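Local coordinates for cupin type-2 domain-containing protein (Klebsiella pneumoniae subsp. pneumoniae MGH 78578, PDB 3H8U), which is of unknown function but carries a cupin-type double-stranded beta-helix domain that probably binds a metal ion, at residues D62-S68 with P106-V112; A53-H59 with A118-E124. All coordinates share one frame. Residue numbers count along the deposited sequence, not the author numbering.

Interaction 1 of 2, residues D62-S68 with P106-V112; sequences DTWTVIS and PFIFVSV
Two neighbouring antiparallel strands of the cupin double-stranded beta-helix, 62-68 and 107-112, pair in extended conformation, their axes 4.4 Å and their directions 150° apart. T63-V112 and T65-V110 are hydrogen-bonded pairs (CA-CA 5.2 Å each); W64-S111 (4.5 Å) and V66-F109 (4.2 Å) are non-hydrogen-bonded. Backbone bonds join T63 N to V112 O (3.0 Å), V112 N to T63 O (2.8 Å) and T65 N to V110 O (2.8 Å). A classic beta bulge shifts the register by one: with I67 at phi/psi -85/-43°, both I67 N (2.7 Å) and S68 N (3.1 Å) donate to I108 O, and I108 N returns a bond to S68 O (3.0 Å).

On the face carrying W64, V66, F109 and S111, the six-membered ring of W64 (chi1 m) stacks face-to-face on F109 (chi1 p), centroids 4.0 Å apart and planes at 25°; W44 stacks on F109 as well. V66 CG1 meets F107 CE1 at 3.7 Å. The other face, with T65 and V110, packs against the second subunit.

S68 OG donates to P106 O (2.7 Å), while D62 OD2, also bonded to H97, accepts from W64 NE1 (3.0 Å) and D62 OD1 from S111 OG (2.7 Å).

Interaction 2 of 2, residues A53-H59 with A118-E124; sequences ASHVHPH and AGFALAE. With SO4 (sulfate ion), chain C.
At the edge of a cupin beta-sheet, the short strand 121-122 pairs antiparallel with strand 51-56. H55-L122 is a non-hydrogen-bonded pair (CA-CA 4.1 Å) and V56-A121 a hydrogen-bonded one (5.4 Å). V56 N donates to A121 O (2.8 Å), A121 N to V56 O (2.9 Å) and A123 N to S54 O (3.1 Å).

V56, in the conformer given here (chi1 p), lodges CG1 against two small methyls, A121 CB (4.2 Å) and A123 CB (3.9 Å). L122 (m, t) brings CD2 to 4.0 Å from A53 CB and 4.3 Å from H55 CB. The F120 ring (chi1 p) lies obliquely beside H55, its CD1 4.0 Å from H55 CB, and the H57 ring presents its edge to G119 O (CD2 to O 3.3 Å).

A sulfate, probably from the crystallisation liquor, fills the gap between H59 and G119, where a CB on G119 would collide with it: G119 N donates to O4 at 3.1 Å, and H59 ND1 to O1 at 2.6 Å.

Overall arrangement
The centres of interactions 1 and 2 lie about 17 Å apart, one in each of the two antiparallel sheets of the cupin fold. Strand 51-56 precedes strand 61-68, and strand 107-114 precedes strand 121-122, so the chain order is 53-59, 62-68, 106-112, 118-124, and the inner pairing is enclosed by the outer. Interaction 1 is buried, its centre about 5 Å from the centre of the chain; that of interaction 2 lies about 13 Å from it, at the surface. They touch where D62 OD2 comes within 3.8 Å of H57 CE1 and 4.1 Å of H55 NE2. H97, hydrogen-bonded to D62, meets the rings of H55 and H57, a histidine cluster consistent with a cupin metal site.

Interaction 1 of 2, residues D62-S68 with P106-V112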
loop_
_atom_site.group_PDB
_atom_site.type_symbol
_atom_site.label_atom_id
_atom_site.label_comp_id
_atom_site.label_asym_id
_atom_site.label_seq_id
_atom_site.Cartn_x
_atom_site.Cartn_y
_atom_site.Cartn_z
ATOM N N ASP A 62 -5.783 1.414 9.022
ATOM C CA ASP A 62 -5.892 1.877 7.662
ATOM C C ASP A 62 -4.576 2.544 7.251
ATOM O O ASP A 62 -4.184 3.591 7.781
ATOM C CB ASP A 62 -7.052 2.861 7.527
ATOM C CG ASP A 62 -7.392 3.193 6.083
ATOM O OD1 ASP A 62 -6.737 2.659 5.139
ATOM O OD2 ASP A 62 -8.351 4.008 5.908
ATOM N N THR A 63 -3.894 1.895 6.329
ATOM C CA THR A 63 -2.616 2.353 5.818
ATOM C C THR A 63 -2.824 2.896 4.403
ATOM O O THR A 63 -3.264 2.161 3.507
ATOM C CB THR A 63 -1.551 1.215 5.790
ATOM O OG1 THR A 63 -1.414 0.661 7.106
ATOM C CG2 THR A 63 -0.195 1.803 5.360
ATOM N N TRP A 64 -2.519 4.183 4.215
ATOM C CA TRP A 64 -2.613 4.810 2.917
ATOM C C TRP A 64 -1.260 5.017 2.286
ATOM O O TRP A 64 -0.331 5.493 2.925
ATOM C CB TRP A 64 -3.252 6.197 2.996
ATOM C CG TRP A 64 -4.625 6.302 3.517
ATOM C CD1 TRP A 64 -5.448 5.300 3.928
ATOM C CD2 TRP A 64 -5.384 7.513 3.626
ATOM N NE1 TRP A 64 -6.663 5.812 4.282
ATOM C CE2 TRP A 64 -6.649 7.167 4.126
ATOM C CE3 TRP A 64 -5.113 8.859 3.331
ATOM C CZ2 TRP A 64 -7.651 8.104 4.348
ATOM C CZ3 TRP A 64 -6.112 9.800 3.550
ATOM C CH2 TRP A 64 -7.366 9.422 4.051
ATOM N N THR A 65 -1.150 4.683 0.994
ATOM C CA THR A 65 0.060 5.002 0.242
ATOM C C THR A 65 -0.317 5.974 -0.882
ATOM O O THR A 65 -1.119 5.663 -1.753
ATOM C CB THR A 65 0.746 3.712 -0.303
ATOM O OG1 THR A 65 1.243 2.933 0.786
ATOM C CG2 THR A 65 1.897 4.086 -1.204
ATOM N N VAL A 66 0.274 7.165 -0.856
ATOM C CA VAL A 66 -0.119 8.206 -1.770
ATOM C C VAL A 66 0.620 8.074 -3.121
ATOM O O VAL A 66 1.872 8.109 -3.184
ATOM C CB VAL A 66 0.070 9.617 -1.141
ATOM C CG1 VAL A 66 -0.455 10.646 -2.098
ATOM C CG2 VAL A 66 -0.672 9.729 0.218
ATOM N N ILE A 67 -0.172 7.908 -4.180
ATOM C CA ILE A 67 0.295 7.783 -5.579
ATOM C C ILE A 67 0.515 9.138 -6.239
ATOM O O ILE A 67 1.503 9.355 -6.948
ATOM C CB ILE A 67 -0.760 7.001 -6.456
ATOM C CG1 ILE A 67 -1.069 5.609 -5.867
ATOM C CG2 ILE A 67 -0.294 6.843 -7.865
ATOM C CD1 ILE A 67 0.184 4.780 -5.652
ATOM N N SER A 68 -0.422 10.056 -6.020
ATOM C CA SER A 68 -0.439 11.310 -6.707
ATOM C C SER A 68 -0.988 12.396 -5.813
ATOM O O SER A 68 -1.895 12.142 -5.018
ATOM C CB SER A 68 -1.284 11.121 -7.987
ATOM O OG SER A 68 -1.864 12.311 -8.412
ATOM N N PRO A 106 -4.836 15.828 -8.938
ATOM C CA PRO A 106 -5.670 14.814 -8.306
ATOM C C PRO A 106 -4.932 14.166 -7.138
ATOM O O PRO A 106 -3.704 13.918 -7.206
ATOM C CB PRO A 106 -5.923 13.783 -9.417
ATOM C CG PRO A 106 -4.917 14.136 -10.504
ATOM C CD PRO A 106 -4.686 15.596 -10.385
ATOM N N PHE A 107 -5.674 13.853 -6.085
ATOM C CA PHE A 107 -5.091 13.160 -4.940
ATOM C C PHE A 107 -5.510 11.696 -5.028
ATOM O O PHE A 107 -6.702 11.396 -4.987
ATOM C CB PHE A 107 -5.588 13.828 -3.658
ATOM C CG PHE A 107 -5.215 13.109 -2.389
ATOM C CD1 PHE A 107 -3.886 12.863 -2.076
ATOM C CD2 PHE A 107 -6.189 12.736 -1.471
ATOM C CE1 PHE A 107 -3.529 12.223 -0.871
ATOM C CE2 PHE A 107 -5.822 12.100 -0.247
ATOM C CZ PHE A 107 -4.489 11.837 0.024
ATOM N N ILE A 108 -4.531 10.802 -5.231
ATOM C CA ILE A 108 -4.827 9.394 -5.427
ATOM C C ILE A 108 -3.986 8.563 -4.468
ATOM O O ILE A 108 -2.760 8.721 -4.388
ATOM C CB ILE A 108 -4.577 8.975 -6.918
ATOM C CG1 ILE A 108 -5.460 9.777 -7.867
ATOM C CG2 ILE A 108 -4.828 7.479 -7.118
ATOM C CD1 ILE A 108 -5.139 9.607 -9.327
ATOM N N PHE A 109 -4.648 7.659 -3.758
ATOM C CA PHE A 109 -3.961 6.788 -2.820
ATOM C C PHE A 109 -4.583 5.410 -2.770
ATOM O O PHE A 109 -5.717 5.205 -3.183
ATOM C CB PHE A 109 -3.876 7.399 -1.408
ATOM C CG PHE A 109 -5.180 7.571 -0.734
ATOM C CD1 PHE A 109 -5.969 8.689 -1.003
ATOM C CD2 PHE A 109 -5.629 6.649 0.186
ATOM C CE1 PHE A 109 -7.172 8.877 -0.366
ATOM C CE2 PHE A 109 -6.857 6.820 0.826
ATOM C CZ PHE A 109 -7.615 7.959 0.563
ATOM N N VAL A 110 -3.767 4.487 -2.288
ATOM C CA VAL A 110 -4.150 3.118 -2.091
ATOM C C VAL A 110 -4.297 2.961 -0.588
ATOM O O VAL A 110 -3.342 3.155 0.164
ATOM C CB VAL A 110 -3.087 2.160 -2.620
ATOM C CG1 VAL A 110 -3.449 0.674 -2.219
ATOM C CG2 VAL A 110 -2.936 2.325 -4.130
ATOM N N SER A 111 -5.497 2.567 -0.185
ATOM C CA SER A 111 -5.817 2.231 1.191
ATOM C C SER A 111 -5.833 0.713 1.429
ATOM O O SER A 111 -6.528 -0.020 0.702
ATOM C CB SER A 111 -7.202 2.783 1.538
ATOM O OG SER A 111 -7.712 2.184 2.711
ATOM N N VAL A 112 -5.103 0.278 2.462
ATOM C CA VAL A 112 -5.149 -1.100 2.917
ATOM C C VAL A 112 -5.685 -1.099 4.351
ATOM O O VAL A 112 -4.987 -0.667 5.261
ATOM C CB VAL A 112 -3.771 -1.786 2.848
ATOM C CG1 VAL A 112 -3.883 -3.297 3.290
ATOM C CG2 VAL A 112 -3.171 -1.651 1.441
HETATM O O HOH W 1 -3.045 -1.473 7.408
#

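Interaction 2 of 2, residues A53-H59 with A118-E124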
loop_
_atom_site.group_PDB
_atom_site.type_symbol
_atom_site.label_atom_id
_atom_site.label_comp_id
_atom_site.label_asym_id
_atom_site.label_seq_id
_atom_site.Cartn_x
_atom_site.Cartn_y
_atom_site.Cartn_z
ATOM N N ALA A 53 -14.276 11.579 3.944
ATOM C CA ALA A 53 -14.877 11.841 5.248
ATOM C C ALA A 53 -14.098 11.199 6.375
ATOM O O ALA A 53 -13.598 10.087 6.239
ATOM C CB ALA A 53 -16.307 11.361 5.310
ATOM N N SER A 54 -14.008 11.933 7.475
ATOM C CA SER A 54 -13.329 11.487 8.659
ATOM C C SER A 54 -14.116 10.358 9.314
ATOM O O SER A 54 -15.356 10.401 9.439
ATOM C CB SER A 54 -13.103 12.646 9.637
ATOM O OG SER A 54 -12.136 13.536 9.085
ATOM N N HIS A 55 -13.357 9.349 9.707
ATOM C CA HIS A 55 -13.901 8.128 10.241
ATOM C C HIS A 55 -12.859 7.407 11.099
ATOM O O HIS A 55 -11.672 7.728 11.085
ATOM C CB HIS A 55 -14.422 7.208 9.111
ATOM C CG HIS A 55 -13.394 6.774 8.106
ATOM N ND1 HIS A 55 -12.836 7.630 7.166
ATOM C CD2 HIS A 55 -12.885 5.549 7.838
ATOM C CE1 HIS A 55 -12.006 6.951 6.396
ATOM N NE2 HIS A 55 -12.040 5.680 6.757
ATOM N N VAL A 56 -13.367 6.448 11.865
ATOM C CA VAL A 56 -12.537 5.608 12.707
ATOM C C VAL A 56 -12.898 4.121 12.487
ATOM O O VAL A 56 -14.071 3.776 12.344
ATOM C CB VAL A 56 -12.699 6.042 14.208
ATOM C CG1 VAL A 56 -14.167 6.081 14.619
ATOM C CG2 VAL A 56 -11.891 5.145 15.140
ATOM N N HIS A 57 -11.890 3.256 12.458
ATOM C CA HIS A 57 -12.105 1.820 12.482
ATOM C C HIS A 57 -11.754 1.437 13.923
ATOM O O HIS A 57 -10.581 1.509 14.299
ATOM C CB HIS A 57 -11.162 1.042 11.547
ATOM C CG HIS A 57 -11.320 1.369 10.099
ATOM N ND1 HIS A 57 -10.520 2.291 9.469
ATOM C CD2 HIS A 57 -12.127 0.857 9.148
ATOM C CE1 HIS A 57 -10.875 2.381 8.202
ATOM N NE2 HIS A 57 -11.849 1.516 7.982
ATOM N N PRO A 58 -12.754 1.037 14.729
ATOM C CA PRO A 58 -12.502 0.629 16.117
ATOM C C PRO A 58 -11.516 -0.534 16.278
ATOM O O PRO A 58 -10.823 -0.643 17.306
ATOM C CB PRO A 58 -13.878 0.207 16.585
ATOM C CG PRO A 58 -14.783 1.046 15.806
ATOM C CD PRO A 58 -14.192 1.029 14.447
ATOM N N HIS A 59 -11.486 -1.388 15.272
ATOM C CA HIS A 59 -10.706 -2.613 15.310
ATOM C C HIS A 59 -9.937 -2.901 14.028
ATOM O O HIS A 59 -9.727 -4.055 13.684
ATOM C CB HIS A 59 -11.641 -3.785 15.670
ATOM C CG HIS A 59 -12.242 -3.670 17.037
ATOM N ND1 HIS A 59 -13.605 -3.582 17.247
ATOM C CD2 HIS A 59 -11.665 -3.526 18.253
ATOM C CE1 HIS A 59 -13.840 -3.433 18.538
ATOM N NE2 HIS A 59 -12.683 -3.402 19.174
ATOM N N ALA A 118 -12.923 -5.112 9.110
ATOM C CA ALA A 118 -12.973 -4.021 10.082
ATOM C C ALA A 118 -14.056 -3.024 9.684
ATOM O O ALA A 118 -14.048 -2.462 8.567
ATOM C CB ALA A 118 -11.626 -3.320 10.207
ATOM N N GLY A 119 -14.983 -2.806 10.610
ATOM C CA GLY A 119 -16.034 -1.822 10.432
ATOM C C GLY A 119 -15.533 -0.425 10.729
ATOM O O GLY A 119 -14.423 -0.250 11.218
ATOM N N PHE A 120 -16.349 0.568 10.426
ATOM C CA PHE A 120 -15.970 1.939 10.691
ATOM C C PHE A 120 -17.159 2.744 11.152
ATOM O O PHE A 120 -18.323 2.329 10.986
ATOM C CB PHE A 120 -15.345 2.588 9.449
ATOM C CG PHE A 120 -16.355 2.958 8.394
ATOM C CD1 PHE A 120 -16.955 4.200 8.414
ATOM C CD2 PHE A 120 -16.722 2.046 7.421
ATOM C CE1 PHE A 120 -17.910 4.561 7.482
ATOM C CE2 PHE A 120 -17.686 2.373 6.467
ATOM C CZ PHE A 120 -18.284 3.640 6.494
ATOM N N ALA A 121 -16.856 3.896 11.739
ATOM C CA ALA A 121 -17.865 4.865 12.130
ATOM C C ALA A 121 -17.379 6.214 11.664
ATOM O O ALA A 121 -16.198 6.500 11.770
ATOM C CB ALA A 121 -18.035 4.869 13.629
ATOM N N LEU A 122 -18.283 7.035 11.119
ATOM C CA LEU A 122 -17.967 8.429 10.827
ATOM C C LEU A 122 -17.726 9.153 12.142
ATOM O O LEU A 122 -18.433 8.911 13.121
ATOM C CB LEU A 122 -19.106 9.118 10.102
ATOM C CG LEU A 122 -19.360 8.658 8.682
ATOM C CD1 LEU A 122 -20.534 9.419 8.088
ATOM C CD2 LEU A 122 -18.135 8.868 7.850
ATOM N N ALA A 123 -16.702 10.004 12.174
ATOM C CA ALA A 123 -16.305 10.691 13.396
ATOM C C ALA A 123 -15.381 11.851 13.081
ATOM O O ALA A 123 -14.522 11.703 12.238
ATOM C CB ALA A 123 -15.581 9.714 14.337
ATOM N N GLU A 124 -15.525 12.976 13.790
ATOM C CA GLU A 124 -14.576 14.102 13.627
ATOM C C GLU A 124 -13.554 14.191 14.777
ATOM O O GLU A 124 -12.560 14.899 14.697
ATOM C CB GLU A 124 -15.324 15.419 13.470
ATOM C CG GLU A 124 -16.242 15.466 12.241
ATOM C CD GLU A 124 -15.489 15.434 10.921
ATOM O OE1 GLU A 124 -14.337 15.915 10.877
ATOM O OE2 GLU A 124 -16.011 14.886 9.912
HETATM S S SO4 C . -15.479 -4.113 14.078
HETATM O O1 SO4 C . -15.331 -3.369 15.333
HETATM O O2 SO4 C . -15.805 -5.513 14.351
HETATM O O3 SO4 C . -16.570 -3.511 13.305
HETATM O O4 SO4 C . -14.220 -4.072 13.341
HETATM O O HOH W 2 -17.045 12.508 9.653
HETATM O O HOH W 3 -15.208 14.657 7.583
HETATM O O HOH W 4 -13.074 -1.763 13.011
#